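Local coordinates for protein ACDH-11, isoform b (Caenorhabditis elegans, PDB 4Y9J) that belongs to the acyl-CoA dehydrogenase family of flavoproteins and binds flavin-adenine dinucleotide in a four-chain assembly, at residues Glu578-Lys581 and Ala582-Ile586; Ser55-Gly58 and Asp59-Ser63; Ala550-Ser553 and Asp554-Val557; Glu170-Asp173 and Arg174-Arg178. One frame throughout, in Å; residues are numbered along the deposited sequence.

Contact 1: residues Glu578-Lys581 and Ala582-Ile586; sequences ERVK and ADREI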
ATOM      1  N   GLU B 578     -27.218   2.051 -46.936  1.00 54.99           N
ATOM      2  CA  GLU B 578     -27.222   0.566 -46.985  1.00 57.69           C
ATOM      3  C   GLU B 578     -25.964   0.007 -46.331  1.00 51.28           C
ATOM      4  O   GLU B 578     -25.984  -1.069 -45.778  1.00 51.13           O
ATOM      5  CB  GLU B 578     -27.349   0.017 -48.426  1.00 62.87           C
ATOM      6  CG  GLU B 578     -28.479   0.658 -49.183  1.00 75.22           C
ATOM      7  CD  GLU B 578     -29.877   0.277 -48.691  1.00 83.98           C
ATOM      8  OE1 GLU B 578     -30.022  -0.369 -47.613  1.00 84.79           O
ATOM      9  OE2 GLU B 578     -30.832   0.643 -49.425  1.00 90.21           O
ATOM     10  N   ARG B 579     -24.868   0.748 -46.374  1.00 48.36           N
ATOM     11  CA  ARG B 579     -23.694   0.259 -45.717  1.00 47.57           C
ATOM     12  C   ARG B 579     -23.898   0.141 -44.185  1.00 46.75           C
ATOM     13  O   ARG B 579     -23.291  -0.717 -43.534  1.00 43.04           O
ATOM     14  CB  ARG B 579     -22.529   1.136 -46.055  1.00 48.73           C
ATOM     15  CG  ARG B 579     -21.259   0.575 -45.481  1.00 49.09           C
ATOM     16  CD  ARG B 579     -20.124   1.453 -45.857  1.00 49.12           C
ATOM     17  NE  ARG B 579     -18.830   1.079 -45.318  1.00 48.61           N
ATOM     18  CZ  ARG B 579     -17.924   0.284 -45.893  1.00 45.03           C
ATOM     19  NH1 ARG B 579     -18.143  -0.332 -47.036  1.00 47.70           N
ATOM     20  NH2 ARG B 579     -16.750   0.179 -45.291  1.00 45.05           N
ATOM     21  N   VAL B 580     -24.680   1.045 -43.579  1.00 45.63           N
ATOM     22  CA  VAL B 580     -24.940   0.953 -42.107  1.00 45.71           C
ATOM     23  C   VAL B 580     -25.531  -0.413 -41.750  1.00 47.63           C
ATOM     24  O   VAL B 580     -25.143  -1.038 -40.757  1.00 44.27           O
ATOM     25  CB  VAL B 580     -25.897   2.065 -41.588  1.00 46.87           C
ATOM     26  CG1 VAL B 580     -26.127   1.958 -40.048  1.00 47.87           C
ATOM     27  CG2 VAL B 580     -25.274   3.385 -41.920  1.00 47.03           C
ATOM     28  N   LYS B 581     -26.454  -0.896 -42.563  1.00 48.72           N
ATOM     29  CA  LYS B 581     -27.077  -2.178 -42.300  1.00 52.35           C
ATOM     30  C   LYS B 581     -26.043  -3.321 -42.282  1.00 50.91           C
ATOM     31  O   LYS B 581     -26.081  -4.234 -41.416  1.00 50.06           O
ATOM     32  CB  LYS B 581     -28.155  -2.432 -43.326  1.00 57.65           C
ATOM     33  CG  LYS B 581     -28.744  -3.846 -43.260  1.00 66.31           C
ATOM     34  CD  LYS B 581     -29.976  -4.048 -44.154  1.00 72.16           C
ATOM     35  CE  LYS B 581     -30.445  -5.516 -44.168  1.00 78.42           C
ATOM     36  NZ  LYS B 581     -29.351  -6.530 -44.359  1.00 77.77           N
ATOM     37  N   ALA B 582     -25.088  -3.220 -43.194  1.00 48.67           N
ATOM     38  CA  ALA B 582     -23.985  -4.170 -43.298  1.00 45.90           C
ATOM     39  C   ALA B 582     -23.061  -4.023 -42.137  1.00 41.74           C
ATOM     40  O   ALA B 582     -22.589  -5.002 -41.663  1.00 40.92           O
ATOM     41  CB  ALA B 582     -23.223  -4.006 -44.619  1.00 46.90           C
ATOM     42  N   ASP B 583     -22.755  -2.803 -41.731  1.00 40.51           N
ATOM     43  CA  ASP B 583     -21.927  -2.564 -40.531  1.00 39.89           C
ATOM     44  C   ASP B 583     -22.575  -3.251 -39.343  1.00 38.97           C
ATOM     45  O   ASP B 583     -21.894  -3.892 -38.577  1.00 37.85           O
ATOM     46  CB  ASP B 583     -21.679  -1.082 -40.189  1.00 41.47           C
ATOM     47  CG  ASP B 583     -20.956  -0.296 -41.302  1.00 46.44           C
ATOM     48  OD1 ASP B 583     -20.238  -0.875 -42.129  1.00 46.46           O
ATOM     49  OD2 ASP B 583     -21.177   0.962 -41.404  1.00 53.07           O
ATOM     50  N   ARG B 584     -23.874  -3.088 -39.141  1.00 40.08           N
ATOM     51  CA  ARG B 584     -24.528  -3.679 -37.942  1.00 41.41           C
ATOM     52  C   ARG B 584     -24.489  -5.216 -37.955  1.00 41.77           C
ATOM     53  O   ARG B 584     -24.277  -5.870 -36.939  1.00 40.28           O
ATOM     54  CB  ARG B 584     -25.963  -3.167 -37.830  1.00 43.40           C
ATOM     55  CG  ARG B 584     -26.010  -1.655 -37.583  1.00 42.81           C
ATOM     56  CD  ARG B 584     -27.423  -1.134 -37.720  1.00 46.16           C
ATOM     57  NE  ARG B 584     -27.476   0.251 -37.323  1.00 43.88           N
ATOM     58  CZ  ARG B 584     -28.511   1.036 -37.524  1.00 46.08           C
ATOM     59  NH1 ARG B 584     -29.578   0.580 -38.136  1.00 47.46           N
ATOM     60  NH2 ARG B 584     -28.474   2.301 -37.138  1.00 46.47           N
ATOM     61  N   GLU B 585     -24.666  -5.801 -39.140  1.00 41.52           N
ATOM     62  CA  GLU B 585     -24.644  -7.190 -39.280  1.00 43.63           C
ATOM     63  C   GLU B 585     -23.260  -7.762 -39.019  1.00 41.55           C
ATOM     64  O   GLU B 585     -23.144  -8.826 -38.395  1.00 40.92           O
ATOM     65  CB  GLU B 585     -25.094  -7.560 -40.702  1.00 50.55           C
ATOM     66  CG  GLU B 585     -26.549  -7.774 -40.851  1.00 57.33           C
ATOM     67  CD  GLU B 585     -26.825  -8.231 -42.254  1.00 68.03           C
ATOM     68  OE1 GLU B 585     -26.022  -9.069 -42.805  1.00 68.24           O
ATOM     69  OE2 GLU B 585     -27.823  -7.697 -42.787  1.00 77.27           O
ATOM     70  N   ILE B 586     -22.216  -7.050 -39.415  1.00 38.53           N
ATOM     71  CA  ILE B 586     -20.840  -7.443 -39.063  1.00 36.12           C
ATOM     72  C   ILE B 586     -20.592  -7.363 -37.540  1.00 37.26           C
ATOM     73  O   ILE B 586     -19.998  -8.245 -36.914  1.00 39.57           O
ATOM     74  CB  ILE B 586     -19.861  -6.578 -39.852  1.00 34.61           C
ATOM     75  CG1 ILE B 586     -19.796  -6.960 -41.311  1.00 37.78           C
ATOM     76  CG2 ILE B 586     -18.454  -6.613 -39.345  1.00 35.59           C
ATOM     77  CD1 ILE B 586     -18.924  -5.937 -42.067  1.00 37.99           C
TER
HETATM   78  O   HOH W   1     -18.563   1.295 -42.365  1.00 44.21           O
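Helix 577-587, the last helix of the chain, holds three side-chain pairs spaced i to i+4: Arg-579/Asp-583, Val-580/Arg-584 and Lys-581/Glu-585. Arg-579 NE lies 4.0 Å from Asp-583 OD1, a long salt bridge. The oxygen sits well out of the guanidinium plane, and the carboxylate and guanidinium planes stand 84° apart. No N-H points at the oxygen, so charge alone links them directly. Water 1 fills in: it accepts from Arg-579 NE at 3.0 Å and donates weakly to Asp-583 OD1. The stronger partners lie across the interface. Asp-583 OD1 forms a salt bridge with Arg-560 of the second subunit, and Arg-579 NH2 with Glu-564 of that subunit.

Val-580 CG1 rests over one face of the Arg-584 guanidinium, near its rim, 3.5 Å from Arg-584 NE. CG1 is anti to the Val-580 backbone N (chi1 -179°), which turns it along the helix to the arginine. The lysine chain of Lys-581 bends at its last torsion, and NZ forms a salt bridge with Glu-585 OE2; the modelled distance of 2.5 Å is very short, so its exact length is doubtful. Beneath these pairs run helical backbone bonds, such as Asp-583 N to Arg-579 O at 2.8 Å and Arg-584 N to Val-580 O at 2.9 Å.

Helix 577-587 lies against helix 552-563 of the second subunit, whose Arg-560 packs on Arg-579 and Ala-582. It also lies against the start of helix 352-383 of that subunit, where Pro-352 packs on Val-580.

Contact 2: residues Ser55-Gly58 and Asp59-Ser63; sequences SKFG and DRITS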
ATOM      1  N   SER B  55      15.077  27.780 -24.654  1.00 46.65           N
ATOM      2  CA  SER B  55      16.292  27.052 -24.456  1.00 48.68           C
ATOM      3  C   SER B  55      16.667  26.949 -22.955  1.00 47.23           C
ATOM      4  O   SER B  55      17.047  25.857 -22.481  1.00 43.72           O
ATOM      5  CB  SER B  55      17.430  27.677 -25.245  1.00 52.40           C
ATOM      6  OG  SER B  55      18.531  26.792 -25.188  1.00 54.11           O
ATOM      7  N   LYS B  56      16.512  28.051 -22.226  1.00 48.40           N
ATOM      8  CA  LYS B  56      16.749  28.100 -20.787  1.00 46.73           C
ATOM      9  C   LYS B  56      15.759  27.191 -20.094  1.00 44.39           C
ATOM     10  O   LYS B  56      16.162  26.354 -19.266  1.00 41.71           O
ATOM     11  CB  LYS B  56      16.700  29.542 -20.264  1.00 50.20           C
ATOM     12  CG  LYS B  56      16.780  29.670 -18.729  1.00 51.92           C
ATOM     13  CD  LYS B  56      16.961  31.123 -18.296  1.00 57.59           C
ATOM     14  CE  LYS B  56      16.789  31.244 -16.794  1.00 60.28           C
ATOM     15  NZ  LYS B  56      16.234  32.572 -16.446  1.00 66.36           N
ATOM     16  N   PHE B  57      14.488  27.262 -20.488  1.00 42.91           N
ATOM     17  CA  PHE B  57      13.492  26.371 -19.915  1.00 40.24           C
ATOM     18  C   PHE B  57      13.790  24.915 -20.156  1.00 40.75           C
ATOM     19  O   PHE B  57      13.524  24.058 -19.296  1.00 40.20           O
ATOM     20  CB  PHE B  57      12.102  26.765 -20.424  1.00 40.06           C
ATOM     21  CG  PHE B  57      10.963  26.074 -19.752  1.00 38.38           C
ATOM     22  CD1 PHE B  57      10.803  26.107 -18.353  1.00 38.28           C
ATOM     23  CD2 PHE B  57      10.032  25.410 -20.496  1.00 37.53           C
ATOM     24  CE1 PHE B  57       9.746  25.483 -17.763  1.00 36.29           C
ATOM     25  CE2 PHE B  57       8.961  24.758 -19.921  1.00 36.99           C
ATOM     26  CZ  PHE B  57       8.830  24.774 -18.534  1.00 36.44           C
ATOM     27  N   GLY B  58      14.297  24.580 -21.327  1.00 39.97           N
ATOM     28  CA  GLY B  58      14.742  23.241 -21.617  1.00 39.67           C
ATOM     29  C   GLY B  58      15.771  22.687 -20.661  1.00 39.84           C
ATOM     30  O   GLY B  58      15.717  21.493 -20.367  1.00 41.64           O
ATOM     31  N   ASP B  59      16.692  23.516 -20.180  1.00 40.97           N
ATOM     32  CA  ASP B  59      17.638  23.073 -19.174  1.00 43.34           C
ATOM     33  C   ASP B  59      16.974  22.922 -17.812  1.00 44.04           C
ATOM     34  O   ASP B  59      17.370  22.066 -16.986  1.00 45.26           O
ATOM     35  CB  ASP B  59      18.801  23.998 -19.020  1.00 44.78           C
ATOM     36  CG  ASP B  59      19.730  24.018 -20.228  1.00 49.37           C
ATOM     37  OD1 ASP B  59      19.845  23.034 -21.012  1.00 50.03           O
ATOM     38  OD2 ASP B  59      20.413  25.051 -20.366  1.00 55.01           O
ATOM     39  N   ARG B  60      15.954  23.724 -17.577  1.00 41.87           N
ATOM     40  CA  ARG B  60      15.171  23.545 -16.367  1.00 40.83           C
ATOM     41  C   ARG B  60      14.382  22.253 -16.393  1.00 38.28           C
ATOM     42  O   ARG B  60      14.161  21.621 -15.342  1.00 39.33           O
ATOM     43  CB  ARG B  60      14.257  24.705 -16.143  1.00 40.72           C
ATOM     44  CG  ARG B  60      13.718  24.743 -14.728  1.00 41.28           C
ATOM     45  CD  ARG B  60      12.778  25.903 -14.413  1.00 43.63           C
ATOM     46  NE  ARG B  60      12.610  25.993 -12.956  1.00 40.35           N
ATOM     47  CZ  ARG B  60      12.113  27.010 -12.275  1.00 41.23           C
ATOM     48  NH1 ARG B  60      11.585  28.078 -12.842  1.00 41.03           N
ATOM     49  NH2 ARG B  60      12.088  26.920 -10.978  1.00 42.07           N
ATOM     50  N   ILE B  61      13.909  21.850 -17.574  1.00 36.65           N
ATOM     51  CA  ILE B  61      13.206  20.599 -17.731  1.00 36.32           C
ATOM     52  C   ILE B  61      14.147  19.439 -17.335  1.00 35.80           C
ATOM     53  O   ILE B  61      13.740  18.562 -16.577  1.00 35.71           O
ATOM     54  CB  ILE B  61      12.691  20.367 -19.170  1.00 37.28           C
ATOM     55  CG1 ILE B  61      11.691  21.424 -19.666  1.00 38.04           C
ATOM     56  CG2 ILE B  61      12.129  18.986 -19.372  1.00 36.09           C
ATOM     57  CD1 ILE B  61      10.421  21.474 -18.940  1.00 42.19           C
ATOM     58  N   THR B  62      15.365  19.409 -17.871  1.00 36.70           N
ATOM     59  CA  THR B  62      16.240  18.288 -17.649  1.00 41.82           C
ATOM     60  C   THR B  62      16.797  18.301 -16.207  1.00 41.05           C
ATOM     61  O   THR B  62      16.860  17.261 -15.564  1.00 42.22           O
ATOM     62  CB  THR B  62      17.419  18.218 -18.637  1.00 41.57           C
ATOM     63  OG1 THR B  62      18.209  19.411 -18.557  1.00 44.72           O
ATOM     64  CG2 THR B  62      16.908  17.944 -20.092  1.00 40.88           C
ATOM     65  N   SER B  63      17.071  19.473 -15.693  1.00 41.83           N
ATOM     66  CA  SER B  63      17.666  19.605 -14.380  1.00 42.48           C
ATOM     67  C   SER B  63      16.664  19.506 -13.242  1.00 42.43           C
ATOM     68  O   SER B  63      17.091  19.191 -12.148  1.00 42.52           O
ATOM     69  CB  SER B  63      18.473  20.880 -14.278  1.00 46.17           C
ATOM     70  OG  SER B  63      17.648  22.026 -14.136  1.00 46.04           O
TER
HETATM   71  O   HOH W   2      20.316  26.952 -23.028  1.00 57.09           O
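The Phe-57 ring takes Ile-61 CD1 over one face. The methyl stands 3.6 Å above the ring plane, shifted toward the rim, and touches Phe-57 CZ at 3.7 Å. This is a CH-pi contact, with CD1 4.0 Å from the ring centroid and 26° off the normal. Arg-60 CB approaches the same ring obliquely, 4.3 Å from Phe-57 CD1. Lys-131 adds a cation-pi contact to this ring. The Phe-57 ring is swung along the helix because CG is anti to the backbone N (chi1 -171°). The Ile-61 chain folds back at chi2 (-64°), which sets CD1 over the ring.

These residues lie one turn apart on the long helix 44-74 of the AidB-like N-terminal domain. Ile-61 N bonds to Phe-57 O at 2.8 Å, and Arg-60 N to Lys-56 O at 3.1 Å. The helix widens into a pi-type turn at residues 61-63.

On the polar side, water 2 joins Ser-55 OG, at 2.8 Å, to Asp-59 OD2, to which it donates at 3.3 Å. Asn-26 ND2 bonds to both Asp-59 OD1 and Ser-55 O. The extended Arg-60 chain carries its guanidinium outward, where it forms salt bridges with Glu-64, Glu-107 and Glu-108.

Contact 3: residues Ala550-Ser553 and Asp554-Val557; sequences ANQS and DIEV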
ATOM      1  N   ALA B 550      14.987  25.358 -44.324  1.00 65.58           N
ATOM      2  CA  ALA B 550      14.757  23.933 -44.571  1.00 65.69           C
ATOM      3  C   ALA B 550      16.081  23.205 -44.722  1.00 67.36           C
ATOM      4  O   ALA B 550      17.015  23.775 -45.285  1.00 67.81           O
ATOM      5  CB  ALA B 550      13.942  23.773 -45.845  1.00 65.83           C
ATOM      6  N   ASN B 551      16.191  21.969 -44.220  1.00 64.27           N
ATOM      7  CA  ASN B 551      17.301  21.092 -44.638  1.00 67.16           C
ATOM      8  C   ASN B 551      16.758  19.923 -45.477  1.00 67.16           C
ATOM      9  O   ASN B 551      15.551  19.801 -45.681  1.00 65.82           O
ATOM     10  CB  ASN B 551      18.098  20.603 -43.424  1.00 66.67           C
ATOM     11  CG  ASN B 551      17.254  19.811 -42.462  1.00 65.85           C
ATOM     12  OD1 ASN B 551      16.352  19.085 -42.875  1.00 68.90           O
ATOM     13  ND2 ASN B 551      17.494  19.987 -41.175  1.00 65.37           N
ATOM     14  N   GLN B 552      17.641  19.051 -45.928  1.00 68.37           N
ATOM     15  CA  GLN B 552      17.275  17.924 -46.796  1.00 69.77           C
ATOM     16  C   GLN B 552      16.214  17.021 -46.136  1.00 66.93           C
ATOM     17  O   GLN B 552      15.287  16.562 -46.801  1.00 67.73           O
ATOM     18  CB  GLN B 552      18.518  17.137 -47.193  1.00 72.07           C
ATOM     19  CG  GLN B 552      18.267  16.050 -48.235  1.00 75.30           C
ATOM     20  CD  GLN B 552      17.685  16.604 -49.519  1.00 74.84           C
ATOM     21  OE1 GLN B 552      17.914  17.733 -49.844  1.00 78.55           O
ATOM     22  NE2 GLN B 552      16.905  15.823 -50.218  1.00 74.28           N
ATOM     23  N   SER B 553      16.315  16.828 -44.831  1.00 65.13           N
ATOM     24  CA  SER B 553      15.335  15.985 -44.117  1.00 62.37           C
ATOM     25  C   SER B 553      13.942  16.612 -44.272  1.00 61.43           C
ATOM     26  O   SER B 553      12.946  15.900 -44.381  1.00 56.39           O
ATOM     27  CB  SER B 553      15.683  15.842 -42.637  1.00 65.63           C
ATOM     28  OG  SER B 553      15.090  16.872 -41.786  1.00 66.93           O
ATOM     29  N   ASP B 554      13.856  17.943 -44.352  1.00 59.31           N
ATOM     30  CA  ASP B 554      12.563  18.585 -44.439  1.00 57.23           C
ATOM     31  C   ASP B 554      11.884  18.231 -45.754  1.00 55.48           C
ATOM     32  O   ASP B 554      10.665  17.995 -45.779  1.00 55.56           O
ATOM     33  CB  ASP B 554      12.684  20.116 -44.295  1.00 59.18           C
ATOM     34  CG  ASP B 554      13.031  20.560 -42.854  1.00 61.66           C
ATOM     35  OD1 ASP B 554      12.528  19.973 -41.862  1.00 56.92           O
ATOM     36  OD2 ASP B 554      13.791  21.557 -42.697  1.00 65.15           O
ATOM     37  N   ILE B 555      12.639  18.180 -46.837  1.00 58.01           N
ATOM     38  CA  ILE B 555      12.071  17.796 -48.172  1.00 58.74           C
ATOM     39  C   ILE B 555      11.615  16.330 -48.186  1.00 58.49           C
ATOM     40  O   ILE B 555      10.538  15.988 -48.655  1.00 59.15           O
ATOM     41  CB  ILE B 555      13.060  18.030 -49.347  1.00 62.43           C
ATOM     42  CG1 ILE B 555      13.297  19.520 -49.576  1.00 63.16           C
ATOM     43  CG2 ILE B 555      12.505  17.457 -50.644  1.00 62.14           C
ATOM     44  CD1 ILE B 555      14.564  19.861 -50.334  1.00 68.81           C
ATOM     45  N   GLU B 556      12.460  15.472 -47.659  1.00 58.25           N
ATOM     46  CA  GLU B 556      12.176  14.052 -47.654  1.00 58.45           C
ATOM     47  C   GLU B 556      10.935  13.724 -46.797  1.00 54.53           C
ATOM     48  O   GLU B 556      10.131  12.860 -47.143  1.00 54.17           O
ATOM     49  CB  GLU B 556      13.378  13.313 -47.112  1.00 59.14           C
ATOM     50  CG  GLU B 556      13.215  11.813 -47.243  1.00 61.65           C
ATOM     51  CD  GLU B 556      13.068  11.326 -48.700  1.00 60.33           C
ATOM     52  OE1 GLU B 556      12.534  10.175 -48.896  1.00 56.97           O
ATOM     53  OE2 GLU B 556      13.529  12.068 -49.626  1.00 59.57           O
ATOM     54  N   VAL B 557      10.781  14.445 -45.694  1.00 51.33           N
ATOM     55  CA  VAL B 557       9.616  14.279 -44.817  1.00 48.82           C
ATOM     56  C   VAL B 557       8.325  14.729 -45.536  1.00 49.27           C
ATOM     57  O   VAL B 557       7.302  14.052 -45.469  1.00 46.44           O
ATOM     58  CB  VAL B 557       9.799  15.082 -43.524  1.00 48.44           C
ATOM     59  CG1 VAL B 557       8.499  15.164 -42.775  1.00 47.27           C
ATOM     60  CG2 VAL B 557      10.829  14.436 -42.626  1.00 48.71           C
TER
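Asp-554 and Asn-551 grip each other twice, backbone to side chain in both directions. Asn-551 N donates to Asp-554 OD2 at 2.9 Å, meeting the oxygen on its anti side and 34° out of the carboxylate plane. In return, Asp-554 N donates to Asn-551 OD1 at 3.1 Å. The same N-H also reaches Asn-551 O at 2.8 Å, from above the carbonyl plane. Asn-551 OD1 has a second donor, Ser-553 OG, at 2.8 Å. The amide and carboxylate are nearly parallel, 11° apart, though the two side chains run at about a right angle.

This is a capping box. Asn-551 is the N-cap of helix 552-563, and its CG sits between the backbone N and the carbonyl carbon (chi1 60°); this torsion turns OD1 toward the N-H of Asp-554. Glu-556 N to Gln-552 O, at 3.1 Å, is among the first helical bonds. Beside the box, Ala-550 CA lies 3.2 Å from Asp-554 OD2.

Arg-36 fixes the acid from outside through a salt bridge to Asp-554 OD1. Ser-553 OG accepts from Arg-366 NH1, and Asp-589 OD2 of the second subunit also lies within hydrogen-bonding reach of it. The Glu-556 carboxylate forms salt bridges with Lys-487 and Arg-560. Ala-544 of helix 524-545 packs on Asp-554 and Ile-555, while Ile-586 of the second subunit packs on Glu-556 and Val-557.

Contact 4: residues Glu170-Asp173 and Arg174-Arg178; sequences EAVD and RLRSR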
ATOM      1  N   GLU B 170     -11.094  38.997 -10.478  1.00 44.60           N
ATOM      2  CA  GLU B 170     -10.068  38.423  -9.577  1.00 44.78           C
ATOM      3  C   GLU B 170      -9.492  37.137 -10.141  1.00 42.57           C
ATOM      4  O   GLU B 170      -8.277  36.956 -10.167  1.00 42.50           O
ATOM      5  CB  GLU B 170     -10.593  38.180  -8.173  1.00 45.73           C
ATOM      6  CG  GLU B 170      -9.547  37.411  -7.337  1.00 49.16           C
ATOM      7  CD  GLU B 170      -9.950  37.185  -5.897  1.00 50.90           C
ATOM      8  OE1 GLU B 170     -11.169  36.984  -5.623  1.00 50.63           O
ATOM      9  OE2 GLU B 170      -9.020  37.225  -5.057  1.00 51.79           O
ATOM     10  N   ALA B 171     -10.363  36.278 -10.665  1.00 41.71           N
ATOM     11  CA  ALA B 171      -9.937  35.025 -11.269  1.00 41.94           C
ATOM     12  C   ALA B 171      -9.003  35.281 -12.438  1.00 40.73           C
ATOM     13  O   ALA B 171      -7.923  34.741 -12.514  1.00 40.38           O
ATOM     14  CB  ALA B 171     -11.139  34.171 -11.686  1.00 40.94           C
ATOM     15  N   VAL B 172      -9.384  36.146 -13.337  1.00 40.71           N
ATOM     16  CA  VAL B 172      -8.524  36.421 -14.467  1.00 40.65           C
ATOM     17  C   VAL B 172      -7.109  36.871 -14.013  1.00 40.82           C
ATOM     18  O   VAL B 172      -6.112  36.358 -14.579  1.00 43.09           O
ATOM     19  CB  VAL B 172      -9.174  37.441 -15.412  1.00 41.22           C
ATOM     20  CG1 VAL B 172      -8.168  38.022 -16.385  1.00 42.68           C
ATOM     21  CG2 VAL B 172     -10.282  36.748 -16.175  1.00 41.55           C
ATOM     22  N   ASP B 173      -7.040  37.804 -13.082  1.00 41.02           N
ATOM     23  CA  ASP B 173      -5.761  38.355 -12.599  1.00 41.86           C
ATOM     24  C   ASP B 173      -4.898  37.257 -11.954  1.00 41.70           C
ATOM     25  O   ASP B 173      -3.743  37.154 -12.244  1.00 42.20           O
ATOM     26  CB  ASP B 173      -5.957  39.498 -11.609  1.00 42.79           C
ATOM     27  CG  ASP B 173      -6.421  40.799 -12.283  1.00 45.20           C
ATOM     28  OD1 ASP B 173      -6.189  40.934 -13.493  1.00 43.84           O
ATOM     29  OD2 ASP B 173      -6.984  41.686 -11.598  1.00 45.29           O
ATOM     30  N   ARG B 174      -5.507  36.402 -11.159  1.00 39.92           N
ATOM     31  CA  ARG B 174      -4.785  35.299 -10.498  1.00 40.07           C
ATOM     32  C   ARG B 174      -4.432  34.148 -11.372  1.00 38.50           C
ATOM     33  O   ARG B 174      -3.357  33.639 -11.258  1.00 36.22           O
ATOM     34  CB  ARG B 174      -5.577  34.835  -9.309  1.00 41.25           C
ATOM     35  CG  ARG B 174      -5.651  36.050  -8.393  1.00 46.50           C
ATOM     36  CD  ARG B 174      -6.266  35.763  -7.062  1.00 50.67           C
ATOM     37  NE  ARG B 174      -5.299  35.107  -6.213  1.00 55.14           N
ATOM     38  CZ  ARG B 174      -5.333  35.112  -4.884  1.00 53.49           C
ATOM     39  NH1 ARG B 174      -6.303  35.740  -4.246  1.00 55.71           N
ATOM     40  NH2 ARG B 174      -4.432  34.422  -4.216  1.00 47.88           N
ATOM     41  N   LEU B 175      -5.335  33.755 -12.256  1.00 36.70           N
ATOM     42  CA  LEU B 175      -5.038  32.731 -13.212  1.00 34.82           C
ATOM     43  C   LEU B 175      -3.854  33.097 -14.094  1.00 35.99           C
ATOM     44  O   LEU B 175      -3.087  32.193 -14.486  1.00 35.65           O
ATOM     45  CB  LEU B 175      -6.260  32.369 -14.066  1.00 35.91           C
ATOM     46  CG  LEU B 175      -7.492  31.833 -13.311  1.00 36.38           C
ATOM     47  CD1 LEU B 175      -8.761  31.921 -14.153  1.00 36.79           C
ATOM     48  CD2 LEU B 175      -7.294  30.407 -12.843  1.00 36.39           C
ATOM     49  N   ARG B 176      -3.706  34.383 -14.448  1.00 37.23           N
ATOM     50  CA  ARG B 176      -2.570  34.853 -15.258  1.00 39.61           C
ATOM     51  C   ARG B 176      -1.324  35.218 -14.454  1.00 41.07           C
ATOM     52  O   ARG B 176      -0.336  35.639 -15.020  1.00 43.76           O
ATOM     53  CB  ARG B 176      -2.974  36.171 -15.983  1.00 45.01           C
ATOM     54  CG  ARG B 176      -4.073  36.026 -16.967  1.00 46.41           C
ATOM     55  CD  ARG B 176      -4.596  37.404 -17.393  1.00 50.40           C
ATOM     56  NE  ARG B 176      -3.545  38.174 -18.055  1.00 52.86           N
ATOM     57  CZ  ARG B 176      -3.665  39.434 -18.475  1.00 58.70           C
ATOM     58  NH1 ARG B 176      -4.797  40.124 -18.264  1.00 60.57           N
ATOM     59  NH2 ARG B 176      -2.610  40.028 -19.050  1.00 57.97           N
ATOM     60  N   SER B 177      -1.346  35.174 -13.128  1.00 41.05           N
ATOM     61  CA  SER B 177      -0.208  35.676 -12.376  1.00 40.23           C
ATOM     62  C   SER B 177       1.043  34.854 -12.482  1.00 39.61           C
ATOM     63  O   SER B 177       1.013  33.609 -12.505  1.00 38.93           O
ATOM     64  CB  SER B 177      -0.571  35.754 -10.944  1.00 41.70           C
ATOM     65  OG  SER B 177       0.473  36.264 -10.158  1.00 42.39           O
ATOM     66  N   ARG B 178       2.166  35.549 -12.533  1.00 41.64           N
ATOM     67  CA  ARG B 178       3.487  34.883 -12.475  1.00 43.27           C
ATOM     68  C   ARG B 178       3.990  34.700 -11.041  1.00 42.43           C
ATOM     69  O   ARG B 178       5.023  34.095 -10.824  1.00 42.94           O
ATOM     70  CB  ARG B 178       4.502  35.673 -13.323  1.00 47.63           C
ATOM     71  CG  ARG B 178       4.103  35.675 -14.796  1.00 50.47           C
ATOM     72  CD  ARG B 178       5.124  36.179 -15.825  1.00 55.20           C
ATOM     73  NE  ARG B 178       6.255  35.234 -15.977  1.00 55.74           N
ATOM     74  CZ  ARG B 178       6.936  34.973 -17.096  1.00 57.01           C
ATOM     75  NH1 ARG B 178       6.581  35.469 -18.299  1.00 59.11           N
ATOM     76  NH2 ARG B 178       7.983  34.152 -17.014  1.00 55.29           N
TER
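The last turn of helix 166-175 is tied by i to i+4 bonds, Arg-174 N to Glu-170 O at 3.0 Å, Leu-175 N to Ala-171 O at 2.8 Å and Arg-176 N to Val-172 O at 3.1 Å. Glu-170 and Arg-174 lie side by side and point the same way. Arg-174 NH1 donates to Glu-170 OE2 at 3.2 Å, a salt bridge with an N-H...O angle of 155°. The oxygen sits at the guanidinium edge, close to its plane, and is met on its anti side, 33° out of the carboxylate plane. The bend at chi3 (78°) brings the Arg-174 guanidinium back to the carboxylate; CD lies 3.7 Å from Glu-170 CG. Arg-174 NE is taken by Lys-182 O.

Val-172 and Arg-176 also run alongside each other. Val-172 CG1 touches Arg-176 CD at 3.8 Å and lies at the edge of its guanidinium, whose NH2 forms a salt bridge with Asp-117. On the buried side, Ala-171 CB meets Leu-175 CD1 at 4.1 Å. After Leu-175 the chain leaves the helix.

Helix 143-158 covers the buried side: Thr-149, Ala-152 and Val-153 pack on Leu-175, and Leu-156 on Val-172. Trp-184, in the loop before strand 186-189, touches Glu-170 and Arg-174.

In the fold
Along the chain the order is contact 2, contact 4, contact 3, contact 1. Contacts 2 and 4 share the AidB-like N-terminal domain, on helices 44-74 and 166-175. Their centres are 25 Å apart, and their nearest atoms about 8 Å. Contacts 3 and 1 belong to the ACDH-11 C-terminal family region, on the successive helices 552-563 and 577-587, yet their centres are 44 Å apart. Across the subunit boundary the two helices meet: helix 577-587 of one chain packs on helix 552-563 of the other, so contacts 1 and 3 serve the same kind of interface. Contact 1 lies across the chain's centre from contacts 2 and 4, with centres 53 and 52 Å away. No two contacts touch.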